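Local coordinates for protein ApaG (Shewanella oneidensis, PDB 1TZA) that is of unknown function but belongs to the ApaG family, whose all-beta domain is classed with the immunoglobulin-like E-set folds, at residues N38-A44 with P73-N78. Numbering follows the deposited sequence.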
loop_
_atom_site.group_PDB
_atom_site.type_symbol
_atom_site.label_atom_id
_atom_site.label_comp_id
_atom_site.label_asym_id
_atom_site.label_seq_id
_atom_site.Cartn_x
_atom_site.Cartn_y
_atom_site.Cartn_z
ATOM N N ASN A 38 7.512 -15.112 17.817
ATOM C CA ASN A 38 8.153 -16.400 18.024
ATOM C C ASN A 38 8.257 -16.646 19.522
ATOM O O ASN A 38 9.141 -16.111 20.197
ATOM C CB ASN A 38 9.538 -16.419 17.384
ATOM C CG ASN A 38 10.329 -17.653 17.745
ATOM O OD1 ASN A 38 9.772 -18.734 17.930
ATOM N ND2 ASN A 38 11.642 -17.503 17.831
ATOM N N LEU A 39 7.330 -17.453 20.031
ATOM C CA LEU A 39 7.273 -17.790 21.442
ATOM C C LEU A 39 8.131 -19.021 21.730
ATOM O O LEU A 39 8.206 -19.485 22.870
ATOM C CB LEU A 39 5.820 -18.051 21.849
ATOM C CG LEU A 39 4.858 -16.879 21.630
ATOM C CD1 LEU A 39 3.431 -17.309 21.911
ATOM C CD2 LEU A 39 5.257 -15.724 22.539
ATOM N N GLY A 40 8.782 -19.539 20.691
ATOM C CA GLY A 40 9.629 -20.708 20.850
ATOM C C GLY A 40 10.903 -20.427 21.628
ATOM O O GLY A 40 11.209 -19.281 21.954
ATOM N N GLU A 41 11.655 -21.478 21.932
ATOM C CA GLU A 41 12.898 -21.327 22.676
ATOM C C GLU A 41 14.060 -21.355 21.692
ATOM O O GLU A 41 15.221 -21.452 22.080
ATOM C CB GLU A 41 13.046 -22.469 23.689
ATOM C CG GLU A 41 13.860 -23.670 23.191
ATOM C CD GLU A 41 13.200 -24.442 22.053
ATOM O OE1 GLU A 41 13.835 -25.392 21.545
ATOM O OE2 GLU A 41 12.056 -24.111 21.670
ATOM N N GLN A 42 13.730 -21.253 20.412
ATOM C CA GLN A 42 14.723 -21.306 19.348
ATOM C C GLN A 42 14.338 -20.357 18.212
ATOM O O GLN A 42 13.157 -20.109 17.981
ATOM C CB GLN A 42 14.798 -22.751 18.864
ATOM C CG GLN A 42 15.528 -23.027 17.574
ATOM C CD GLN A 42 15.526 -24.523 17.275
ATOM O OE1 GLN A 42 14.507 -25.201 17.460
ATOM N NE2 GLN A 42 16.664 -25.046 16.819
ATOM N N ALA A 43 15.332 -19.821 17.512
ATOM C CA ALA A 43 15.068 -18.895 16.415
ATOM C C ALA A 43 14.281 -19.566 15.294
ATOM O O ALA A 43 14.418 -20.768 15.061
ATOM C CB ALA A 43 16.382 -18.330 15.870
ATOM N N ALA A 44 13.454 -18.779 14.612
ATOM C CA ALA A 44 12.637 -19.275 13.506
ATOM C C ALA A 44 12.742 -18.316 12.321
ATOM O O ALA A 44 12.591 -17.098 12.472
ATOM C CB ALA A 44 11.184 -19.416 13.943
ATOM N N PRO A 73 13.097 -13.051 7.079
ATOM C CA PRO A 73 13.569 -12.689 8.419
ATOM C C PRO A 73 13.726 -13.815 9.435
ATOM O O PRO A 73 12.955 -14.778 9.455
ATOM C CB PRO A 73 12.540 -11.659 8.863
ATOM C CG PRO A 73 11.265 -12.256 8.317
ATOM C CD PRO A 73 11.675 -12.695 6.917
ATOM N N THR A 74 14.748 -13.695 10.274
ATOM C CA THR A 74 14.973 -14.683 11.318
ATOM C C THR A 74 14.445 -14.033 12.590
ATOM O O THR A 74 14.864 -12.942 12.972
ATOM C CB THR A 74 16.469 -15.041 11.453
ATOM O OG1 THR A 74 16.899 -15.724 10.264
ATOM C CG2 THR A 74 16.705 -15.952 12.662
ATOM N N ILE A 75 13.481 -14.695 13.212
ATOM C CA ILE A 75 12.862 -14.184 14.427
ATOM C C ILE A 75 13.381 -14.985 15.610
ATOM O O ILE A 75 13.061 -16.170 15.757
ATOM C CB ILE A 75 11.330 -14.334 14.364
ATOM C CG1 ILE A 75 10.823 -13.857 13.002
ATOM C CG2 ILE A 75 10.685 -13.534 15.468
ATOM C CD1 ILE A 75 9.383 -14.218 12.728
ATOM N N PRO A 76 14.191 -14.353 16.473
ATOM C CA PRO A 76 14.712 -15.094 17.627
ATOM C C PRO A 76 13.609 -15.335 18.660
ATOM O O PRO A 76 12.497 -14.817 18.525
ATOM C CB PRO A 76 15.828 -14.181 18.139
ATOM C CG PRO A 76 15.283 -12.824 17.874
ATOM C CD PRO A 76 14.667 -12.959 16.476
ATOM N N PRO A 77 13.895 -16.130 19.699
ATOM C CA PRO A 77 12.877 -16.398 20.724
ATOM C C PRO A 77 12.348 -15.111 21.361
ATOM O O PRO A 77 13.029 -14.088 21.366
ATOM C CB PRO A 77 13.628 -17.269 21.729
ATOM C CG PRO A 77 14.597 -18.021 20.852
ATOM C CD PRO A 77 15.110 -16.931 19.940
ATOM N N ASN A 78 11.126 -15.160 21.879
ATOM C CA ASN A 78 10.540 -13.995 22.536
ATOM C C ASN A 78 10.692 -12.697 21.726
ATOM O O ASN A 78 11.027 -11.647 22.283
ATOM C CB ASN A 78 11.199 -13.794 23.904
ATOM C CG ASN A 78 10.312 -13.037 24.873
ATOM O OD1 ASN A 78 10.775 -12.167 25.615
ATOM N ND2 ASN A 78 9.025 -13.383 24.885
#
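Backbone pairing joins A44 to I75 as an antiparallel hydrogen-bonded pair: A44 N gives to I75 O at 2.9 Å, and I75 N to A44 O at 2.7 Å. CA-H...O contacts flank this pair, from A43 CA to I75 O (3.4 Å) and from T74 CA to A44 O (3.6 Å). The buried amide of N38 ties the turn together. Its OD1 accepts from G40 N at 3.0 Å, closing an Asx turn, while its ND2 reaches Q42 O at 3.0 Å and makes weak bonds to I75 O (2.8 Å) and P76 O (2.9 Å). A further weak bond runs from N78 N to N38 O (2.8 Å). The P77 ring packs against the loop backbone, P77 CB 3.2 Å from G40 O and P77 CG 3.4 Å from Q42 N; apolar contacts join N38 CB to I75 CG2 (3.6 Å) and A43 CB to T74 CG2 (4.0 Å). Loop 38-44 links strand 28-38 of the three-stranded sheet to strand 44-55 of the other; 73-78 holds short strand 74-75, paired with 44-55, and runs into strand 79-89, paired with 28-38. The two crossovers thus pack together at one end of the beta-sandwich, where I75 touches Y81 and A44 touches M102 of strand 93-104.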